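Hypothetical bacterial 6-phosphogluconolactonase (Bacteroides fragilis, PDB 3SCY) is a putative 6-phosphogluconolactonase, which would hydrolyse 6-phosphogluconolactone to 6-phosphogluconate in the pentose phosphate pathway. Local coordinates at residues 158-172 with 214-227. Numbering follows the deposited sequence.
Sequences HCVRITPDGKYLLAD and RHLIFNSDGKFAYL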
ATOM      1  N   HIS A 158       8.399   5.399  -2.018  1.00 18.52           N
ATOM      2  CA  HIS A 158       7.422   4.398  -2.421  1.00 18.72           C
ATOM      3  C   HIS A 158       6.395   4.020  -1.391  1.00 20.22           C
ATOM      4  O   HIS A 158       5.455   3.288  -1.731  1.00 19.33           O
ATOM      5  CB  HIS A 158       8.151   3.107  -2.853  1.00 19.78           C
ATOM      6  CG  HIS A 158       7.558   2.477  -4.074  1.00 22.56           C
ATOM      7  ND1 HIS A 158       6.194   2.267  -4.197  1.00 24.26           N
ATOM      8  CD2 HIS A 158       8.174   2.021  -5.188  1.00 24.83           C
ATOM      9  CE1 HIS A 158       6.022   1.748  -5.406  1.00 24.10           C
ATOM     10  NE2 HIS A 158       7.189   1.547  -6.017  1.00 25.23           N
ATOM     11  N   CYS A 159       6.549   4.496  -0.145  1.00 16.44           N
ATOM     12  CA  CYS A 159       5.631   4.152   0.912  1.00 16.04           C
ATOM     13  C   CYS A 159       5.732   5.172   2.004  1.00 19.13           C
ATOM     14  O   CYS A 159       6.817   5.708   2.236  1.00 19.49           O
ATOM     15  CB  CYS A 159       5.946   2.753   1.442  1.00 16.27           C
ATOM     16  SG  CYS A 159       4.668   2.050   2.522  1.00 18.24           S
ATOM     17  N   VAL A 160       4.606   5.502   2.629  1.00 16.51           N
ATOM     18  CA  VAL A 160       4.541   6.363   3.791  1.00 15.55           C
ATOM     19  C   VAL A 160       3.602   5.693   4.786  1.00 16.21           C
ATOM     20  O   VAL A 160       2.465   5.353   4.436  1.00 17.70           O
ATOM     21  CB  VAL A 160       4.131   7.835   3.495  1.00 17.63           C
ATOM     22  CG1 VAL A 160       5.304   8.616   2.916  1.00 18.28           C
ATOM     23  CG2 VAL A 160       2.910   7.915   2.576  1.00 17.18           C
ATOM     24  N   ARG A 161       4.097   5.415   5.998  1.00 16.89           N
ATOM     25  CA  ARG A 161       3.305   4.755   7.033  1.00 16.47           C
ATOM     26  C   ARG A 161       3.365   5.467   8.354  1.00 20.12           C
ATOM     27  O   ARG A 161       4.441   5.850   8.797  1.00 19.97           O
ATOM     28  CB  ARG A 161       3.786   3.322   7.305  1.00 18.09           C
ATOM     29  CG  ARG A 161       3.790   2.359   6.114  1.00 19.61           C
ATOM     30  CD  ARG A 161       2.419   2.225   5.405  1.00 21.98           C
ATOM     31  NE  ARG A 161       1.281   2.086   6.316  1.00 24.20           N
ATOM     32  CZ  ARG A 161       0.912   0.954   6.902  1.00 33.42           C
ATOM     33  NH1 ARG A 161       1.577  -0.172   6.669  1.00 27.64           N
ATOM     34  NH2 ARG A 161      -0.130   0.935   7.728  1.00 26.41           N
ATOM     35  N   ILE A 162       2.213   5.596   9.024  1.00 18.20           N
ATOM     36  CA  ILE A 162       2.171   6.115  10.377  1.00 18.34           C
ATOM     37  C   ILE A 162       2.376   4.917  11.280  1.00 21.16           C
ATOM     38  O   ILE A 162       1.774   3.864  11.019  1.00 21.16           O
ATOM     39  CB  ILE A 162       0.849   6.856  10.594  1.00 21.57           C
ATOM     40  CG1 ILE A 162       0.846   8.119   9.695  1.00 23.80           C
ATOM     41  CG2 ILE A 162       0.667   7.235  12.101  1.00 23.69           C
ATOM     42  CD1 ILE A 162      -0.536   8.754   9.435  1.00 37.33           C
ATOM     43  N   THR A 163       3.259   5.029  12.289  1.00 18.95           N
ATOM     44  CA  THR A 163       3.585   3.923  13.182  1.00 19.11           C
ATOM     45  C   THR A 163       2.364   3.546  14.052  1.00 21.57           C
ATOM     46  O   THR A 163       1.494   4.390  14.299  1.00 21.60           O
ATOM     47  CB  THR A 163       4.848   4.218  14.004  1.00 21.92           C
ATOM     48  OG1 THR A 163       4.664   5.479  14.628  1.00 20.89           O
ATOM     49  CG2 THR A 163       6.108   4.256  13.122  1.00 22.38           C
ATOM     50  N   PRO A 164       2.316   2.307  14.591  1.00 22.23           N
ATOM     51  CA  PRO A 164       1.128   1.887  15.370  1.00 22.58           C
ATOM     52  C   PRO A 164       0.901   2.660  16.661  1.00 26.55           C
ATOM     53  O   PRO A 164      -0.171   2.539  17.265  1.00 27.18           O
ATOM     54  CB  PRO A 164       1.407   0.417  15.696  1.00 24.62           C
ATOM     55  CG  PRO A 164       2.436  -0.004  14.750  1.00 27.54           C
ATOM     56  CD  PRO A 164       3.250   1.175  14.383  1.00 23.85           C
ATOM     57  N   ASP A 165       1.916   3.419  17.108  1.00 21.96           N
ATOM     58  CA  ASP A 165       1.819   4.225  18.325  1.00 22.04           C
ATOM     59  C   ASP A 165       1.414   5.679  17.992  1.00 25.27           C
ATOM     60  O   ASP A 165       1.355   6.517  18.890  1.00 25.50           O
ATOM     61  CB  ASP A 165       3.146   4.181  19.087  1.00 24.45           C
ATOM     62  CG  ASP A 165       4.345   4.514  18.231  1.00 27.88           C
ATOM     63  OD1 ASP A 165       4.164   5.207  17.198  1.00 23.01           O
ATOM     64  OD2 ASP A 165       5.448   4.053  18.565  1.00 31.24           O
ATOM     65  N   GLY A 166       1.144   5.957  16.715  1.00 22.56           N
ATOM     66  CA  GLY A 166       0.690   7.263  16.212  1.00 22.18           C
ATOM     67  C   GLY A 166       1.712   8.385  16.297  1.00 24.38           C
ATOM     68  O   GLY A 166       1.367   9.553  16.096  1.00 23.91           O
ATOM     69  N   LYS A 167       2.968   8.046  16.588  1.00 20.68           N
ATOM     70  CA  LYS A 167       3.998   9.058  16.869  1.00 20.66           C
ATOM     71  C   LYS A 167       4.931   9.391  15.709  1.00 23.10           C
ATOM     72  O   LYS A 167       5.530  10.477  15.718  1.00 24.75           O
ATOM     73  CB  LYS A 167       4.853   8.605  18.053  1.00 22.45           C
ATOM     74  CG  LYS A 167       4.049   8.435  19.340  1.00 23.87           C
ATOM     75  CD  LYS A 167       4.911   7.921  20.491  1.00 34.45           C
ATOM     76  CE  LYS A 167       4.053   7.486  21.656  1.00 41.30           C
ATOM     77  NZ  LYS A 167       4.867   6.866  22.734  1.00 51.84           N
ATOM     78  N   TYR A 168       5.102   8.477  14.761  1.00 19.12           N
ATOM     79  CA  TYR A 168       6.063   8.664  13.680  1.00 19.55           C
ATOM     80  C   TYR A 168       5.507   8.335  12.336  1.00 21.78           C
ATOM     81  O   TYR A 168       4.536   7.592  12.215  1.00 19.90           O
ATOM     82  CB  TYR A 168       7.302   7.764  13.920  1.00 20.30           C
ATOM     83  CG  TYR A 168       7.855   7.925  15.319  1.00 22.12           C
ATOM     84  CD1 TYR A 168       8.571   9.064  15.680  1.00 24.48           C
ATOM     85  CD2 TYR A 168       7.554   7.004  16.318  1.00 22.96           C
ATOM     86  CE1 TYR A 168       9.067   9.227  16.970  1.00 27.51           C
ATOM     87  CE2 TYR A 168       8.016   7.173  17.621  1.00 23.73           C
ATOM     88  CZ  TYR A 168       8.776   8.284  17.942  1.00 31.63           C
ATOM     89  OH  TYR A 168       9.203   8.470  19.238  1.00 33.17           O
ATOM     90  N   LEU A 169       6.148   8.893  11.317  1.00 18.67           N
ATOM     91  CA  LEU A 169       5.880   8.553   9.930  1.00 18.43           C
ATOM     92  C   LEU A 169       7.170   7.980   9.361  1.00 20.65           C
ATOM     93  O   LEU A 169       8.225   8.617   9.479  1.00 20.50           O
ATOM     94  CB  LEU A 169       5.381   9.747   9.110  1.00 18.53           C
ATOM     95  CG  LEU A 169       5.008   9.397   7.655  1.00 22.57           C
ATOM     96  CD1 LEU A 169       3.723  10.024   7.245  1.00 23.39           C
ATOM     97  CD2 LEU A 169       6.129   9.791   6.695  1.00 24.36           C
ATOM     98  N   LEU A 170       7.098   6.768   8.791  1.00 17.92           N
ATOM     99  CA  LEU A 170       8.239   6.100   8.163  1.00 17.46           C
ATOM    100  C   LEU A 170       8.044   6.103   6.666  1.00 19.01           C
ATOM    101  O   LEU A 170       6.953   5.762   6.187  1.00 18.33           O
ATOM    102  CB  LEU A 170       8.423   4.688   8.714  1.00 17.79           C
ATOM    103  CG  LEU A 170       8.619   4.591  10.235  1.00 21.52           C
ATOM    104  CD1 LEU A 170       8.805   3.163  10.650  1.00 21.52           C
ATOM    105  CD2 LEU A 170       9.863   5.371  10.707  1.00 25.34           C
ATOM    106  N   ALA A 171       9.050   6.550   5.916  1.00 17.98           N
ATOM    107  CA  ALA A 171       8.928   6.672   4.475  1.00 17.32           C
ATOM    108  C   ALA A 171       9.983   5.834   3.770  1.00 19.96           C
ATOM    109  O   ALA A 171      11.190   6.093   3.923  1.00 20.35           O
ATOM    110  CB  ALA A 171       9.048   8.139   4.086  1.00 19.52           C
ATOM    111  N   ASP A 172       9.534   4.834   2.985  1.00 18.11           N
ATOM    112  CA  ASP A 172      10.464   3.927   2.295  1.00 16.98           C
ATOM    113  C   ASP A 172      11.033   4.568   1.065  1.00 21.56           C
ATOM    114  O   ASP A 172      10.271   5.047   0.209  1.00 19.54           O
ATOM    115  CB  ASP A 172       9.745   2.629   1.886  1.00 17.72           C
ATOM    116  CG  ASP A 172       9.265   1.758   3.018  1.00 21.73           C
ATOM    117  OD1 ASP A 172       9.686   1.990   4.166  1.00 22.80           O
ATOM    118  OD2 ASP A 172       8.483   0.803   2.743  1.00 23.25           O
ATOM    119  N   ARG A 214      10.407  -1.086  -0.681  1.00 17.21           N
ATOM    120  CA  ARG A 214       9.185  -0.738  -1.373  1.00 17.65           C
ATOM    121  C   ARG A 214       8.081  -0.481  -0.354  1.00 19.67           C
ATOM    122  O   ARG A 214       7.828   0.684  -0.052  1.00 19.27           O
ATOM    123  CB  ARG A 214       8.777  -1.799  -2.425  1.00 18.28           C
ATOM    124  CG  ARG A 214       7.650  -1.313  -3.347  1.00 19.76           C
ATOM    125  CD  ARG A 214       7.358  -2.339  -4.443  1.00 18.41           C
ATOM    126  NE  ARG A 214       6.512  -1.746  -5.491  1.00 20.49           N
ATOM    127  CZ  ARG A 214       5.182  -1.678  -5.428  1.00 24.05           C
ATOM    128  NH1 ARG A 214       4.527  -2.229  -4.414  1.00 21.40           N
ATOM    129  NH2 ARG A 214       4.498  -1.082  -6.395  1.00 24.22           N
ATOM    130  N   HIS A 215       7.418  -1.525   0.176  1.00 16.10           N
ATOM    131  CA  HIS A 215       6.311  -1.322   1.103  1.00 15.19           C
ATOM    132  C   HIS A 215       6.627  -1.853   2.477  1.00 17.66           C
ATOM    133  O   HIS A 215       7.336  -2.848   2.608  1.00 16.84           O
ATOM    134  CB  HIS A 215       5.018  -1.983   0.578  1.00 14.75           C
ATOM    135  CG  HIS A 215       4.314  -1.223  -0.509  1.00 16.94           C
ATOM    136  ND1 HIS A 215       3.125  -1.705  -1.063  1.00 19.05           N
ATOM    137  CD2 HIS A 215       4.664  -0.079  -1.157  1.00 19.38           C
ATOM    138  CE1 HIS A 215       2.752  -0.802  -1.964  1.00 19.08           C
ATOM    139  NE2 HIS A 215       3.651   0.183  -2.075  1.00 19.07           N
ATOM    140  N   LEU A 216       6.073  -1.211   3.497  1.00 15.51           N
ATOM    141  CA  LEU A 216       6.270  -1.519   4.920  1.00 16.20           C
ATOM    142  C   LEU A 216       4.944  -1.741   5.616  1.00 17.68           C
ATOM    143  O   LEU A 216       3.986  -0.987   5.376  1.00 17.65           O
ATOM    144  CB  LEU A 216       6.995  -0.340   5.585  1.00 16.96           C
ATOM    145  CG  LEU A 216       7.346  -0.495   7.090  1.00 19.71           C
ATOM    146  CD1 LEU A 216       8.536  -1.462   7.302  1.00 19.92           C
ATOM    147  CD2 LEU A 216       7.749   0.862   7.680  1.00 21.04           C
ATOM    148  N   ILE A 217       4.901  -2.765   6.498  1.00 15.44           N
ATOM    149  CA  ILE A 217       3.725  -3.089   7.291  1.00 15.23           C
ATOM    150  C   ILE A 217       4.155  -3.368   8.726  1.00 18.26           C
ATOM    151  O   ILE A 217       5.338  -3.642   8.996  1.00 19.18           O
ATOM    152  CB  ILE A 217       2.887  -4.255   6.742  1.00 16.89           C
ATOM    153  CG1 ILE A 217       3.779  -5.538   6.671  1.00 18.25           C
ATOM    154  CG2 ILE A 217       2.260  -3.904   5.365  1.00 16.45           C
ATOM    155  CD1 ILE A 217       3.030  -6.826   6.437  1.00 19.96           C
ATOM    156  N   PHE A 218       3.187  -3.326   9.632  1.00 17.15           N
ATOM    157  CA  PHE A 218       3.377  -3.632  11.054  1.00 17.62           C
ATOM    158  C   PHE A 218       2.500  -4.777  11.429  1.00 21.76           C
ATOM    159  O   PHE A 218       1.430  -4.939  10.830  1.00 20.44           O
ATOM    160  CB  PHE A 218       2.999  -2.424  11.948  1.00 19.48           C
ATOM    161  CG  PHE A 218       3.905  -1.253  11.694  1.00 20.82           C
ATOM    162  CD1 PHE A 218       5.094  -1.113  12.396  1.00 24.52           C
ATOM    163  CD2 PHE A 218       3.602  -0.325  10.703  1.00 23.75           C
ATOM    164  CE1 PHE A 218       5.967  -0.053  12.112  1.00 25.78           C
ATOM    165  CE2 PHE A 218       4.460   0.740  10.440  1.00 26.41           C
ATOM    166  CZ  PHE A 218       5.642   0.848  11.125  1.00 22.87           C
ATOM    167  N   ASN A 219       2.884  -5.520  12.476  1.00 19.51           N
ATOM    168  CA  ASN A 219       1.978  -6.567  12.944  1.00 19.87           C
ATOM    169  C   ASN A 219       0.867  -5.918  13.810  1.00 22.52           C
ATOM    170  O   ASN A 219       0.906  -4.707  14.070  1.00 21.67           O
ATOM    171  CB  ASN A 219       2.712  -7.700  13.671  1.00 19.41           C
ATOM    172  CG  ASN A 219       3.149  -7.331  15.056  1.00 26.28           C
ATOM    173  OD1 ASN A 219       3.461  -6.171  15.338  1.00 23.77           O
ATOM    174  ND2 ASN A 219       3.129  -8.291  15.949  1.00 25.69           N
ATOM    175  N   SER A 220      -0.099  -6.730  14.257  1.00 21.02           N
ATOM    176  CA  SER A 220      -1.265  -6.238  15.002  0.50 20.79           C
ATOM    177  C   SER A 220      -0.929  -5.534  16.319  1.00 24.95           C
ATOM    178  O   SER A 220      -1.580  -4.540  16.620  1.00 24.40           O
ATOM    179  CB  SER A 220      -2.257  -7.361  15.283  0.50 24.23           C
ATOM    180  OG  SER A 220      -1.656  -8.425  16.000  0.50 28.16           O
ATOM    181  N   ASP A 221       0.032  -6.028  17.092  1.00 23.25           N
ATOM    182  CA  ASP A 221       0.338  -5.375  18.372  1.00 24.00           C
ATOM    183  C   ASP A 221       1.387  -4.262  18.202  1.00 28.44           C
ATOM    184  O   ASP A 221       1.709  -3.585  19.176  1.00 29.31           O
ATOM    185  CB  ASP A 221       0.753  -6.389  19.457  1.00 27.05           C
ATOM    186  CG  ASP A 221       1.998  -7.207  19.200  1.00 31.84           C
ATOM    187  OD1 ASP A 221       2.772  -6.844  18.300  1.00 29.12           O
ATOM    188  OD2 ASP A 221       2.232  -8.178  19.952  1.00 39.49           O
ATOM    189  N   GLY A 222       1.892  -4.091  16.979  1.00 24.11           N
ATOM    190  CA  GLY A 222       2.876  -3.065  16.636  1.00 22.65           C
ATOM    191  C   GLY A 222       4.279  -3.297  17.178  1.00 28.25           C
ATOM    192  O   GLY A 222       5.035  -2.340  17.320  1.00 30.24           O
ATOM    193  N   LYS A 223       4.651  -4.555  17.490  1.00 23.42           N
ATOM    194  CA  LYS A 223       5.986  -4.906  18.008  1.00 23.34           C
ATOM    195  C   LYS A 223       6.947  -5.359  16.898  1.00 23.98           C
ATOM    196  O   LYS A 223       8.153  -5.477  17.132  1.00 25.30           O
ATOM    197  CB  LYS A 223       5.884  -6.006  19.086  1.00 27.54           C
ATOM    198  CG  LYS A 223       5.241  -5.502  20.378  1.00 35.76           C
ATOM    199  CD  LYS A 223       4.811  -6.635  21.339  1.00 51.68           C
ATOM    200  CE  LYS A 223       5.923  -7.384  22.051  1.00 65.80           C
ATOM    201  NZ  LYS A 223       6.460  -8.513  21.232  1.00 70.12           N
ATOM    202  N   PHE A 224       6.422  -5.635  15.693  1.00 20.93           N
ATOM    203  CA  PHE A 224       7.243  -6.060  14.570  1.00 20.66           C
ATOM    204  C   PHE A 224       6.808  -5.338  13.323  1.00 23.62           C
ATOM    205  O   PHE A 224       5.627  -4.997  13.190  1.00 22.94           O
ATOM    206  CB  PHE A 224       7.137  -7.571  14.331  1.00 23.03           C
ATOM    207  CG  PHE A 224       7.673  -8.403  15.470  1.00 23.46           C
ATOM    208  CD1 PHE A 224       9.041  -8.546  15.661  1.00 26.48           C
ATOM    209  CD2 PHE A 224       6.813  -8.978  16.391  1.00 26.15           C
ATOM    210  CE1 PHE A 224       9.540  -9.290  16.736  1.00 28.06           C
ATOM    211  CE2 PHE A 224       7.308  -9.729  17.465  1.00 30.11           C
ATOM    212  CZ  PHE A 224       8.667  -9.867  17.638  1.00 29.07           C
ATOM    213  N   ALA A 225       7.760  -5.094  12.424  1.00 21.17           N
ATOM    214  CA  ALA A 225       7.494  -4.498  11.122  1.00 19.99           C
ATOM    215  C   ALA A 225       8.142  -5.359  10.059  1.00 20.65           C
ATOM    216  O   ALA A 225       9.118  -6.072  10.324  1.00 19.10           O
ATOM    217  CB  ALA A 225       8.016  -3.071  11.060  1.00 20.74           C
ATOM    218  N   TYR A 226       7.608  -5.300   8.844  1.00 17.39           N
ATOM    219  CA  TYR A 226       8.104  -6.112   7.737  1.00 16.77           C
ATOM    220  C   TYR A 226       8.178  -5.273   6.496  1.00 18.45           C
ATOM    221  O   TYR A 226       7.224  -4.561   6.172  1.00 18.28           O
ATOM    222  CB  TYR A 226       7.206  -7.341   7.509  1.00 17.87           C
ATOM    223  CG  TYR A 226       7.133  -8.209   8.740  1.00 18.57           C
ATOM    224  CD1 TYR A 226       8.044  -9.243   8.944  1.00 20.63           C
ATOM    225  CD2 TYR A 226       6.123  -8.031   9.680  1.00 18.60           C
ATOM    226  CE1 TYR A 226       8.013 -10.013  10.109  1.00 21.12           C
ATOM    227  CE2 TYR A 226       6.079  -8.791  10.847  1.00 20.00           C
ATOM    228  CZ  TYR A 226       7.014  -9.793  11.046  1.00 22.63           C
ATOM    229  OH  TYR A 226       6.940 -10.547  12.188  1.00 23.12           O
ATOM    230  N   LEU A 227       9.322  -5.320   5.837  1.00 18.07           N
ATOM    231  CA  LEU A 227       9.569  -4.562   4.632  1.00 17.17           C
ATOM    232  C   LEU A 227       9.793  -5.469   3.441  1.00 18.17           C
ATOM    233  O   LEU A 227      10.539  -6.441   3.561  1.00 18.54           O
ATOM    234  CB  LEU A 227      10.839  -3.703   4.857  1.00 18.09           C
ATOM    235  CG  LEU A 227      11.456  -2.997   3.657  1.00 20.58           C
ATOM    236  CD1 LEU A 227      10.580  -1.831   3.188  1.00 19.62           C
ATOM    237  CD2 LEU A 227      12.883  -2.489   3.991  1.00 22.14           C
TER
HETATM  238  O   HOH W   1       7.134  -0.740  -8.175  1.00 34.66           O
HETATM  239  O   HOH W   2       0.291  -2.305   8.510  1.00 17.89           O
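The side chain of R161 leaves with CG beside the backbone N (chi1 -58°) and bends again at chi2 and chi3, which curls its guanidinium back onto the backbone of L216. NH1 donates to L216 O at 2.9 Å, and the carbonyl oxygen lies in the guanidinium plane. NH1 also donates to a water, which accepts from F218 N as well. One arginine nitrogen thus serves two backbone polar groups of strand 214-218, one directly and one through water.

With CG anti to its carbonyl carbon (chi1 -64°), F218 presents one ring face to P164, whose CD lies 3.6 Å from the ring centroid in a CH-pi contact. L170 CD1 meets the ring edge at CZ and also touches L216 CD2, 3.9 Å away. P164 CG rests on G222 CA, 3.6 Å away, so the two hairpin turns touch.

At the other end, the extended chain of R214 runs past H158. Its CG sits over the centre of the imidazole face, 3.8 Å from the centroid. A water bridges H158 NE2 and R214 NE. R214 also forms a salt bridge with E230 and donates to G262 O. H158 NE2 is hydrogen-bonded to an unidentified molecule, probably from the crystallisation liquor, which may still mark a pocket. Between the two ends, L216 N makes a weak 3.7 Å bond to C159 SG. The H215 ring lies with its edge toward H158 O, while its ND1 bonds to D263.

Strands 158-162 and 214-218 run nearly parallel, 22° apart. Each is the first strand of a four-stranded antiparallel sheet, and side chains of 158-162 reach both backbone and side chains of 214-218. This is the packing of adjacent blades in a seven-bladed beta-propeller, the lactonase family fold.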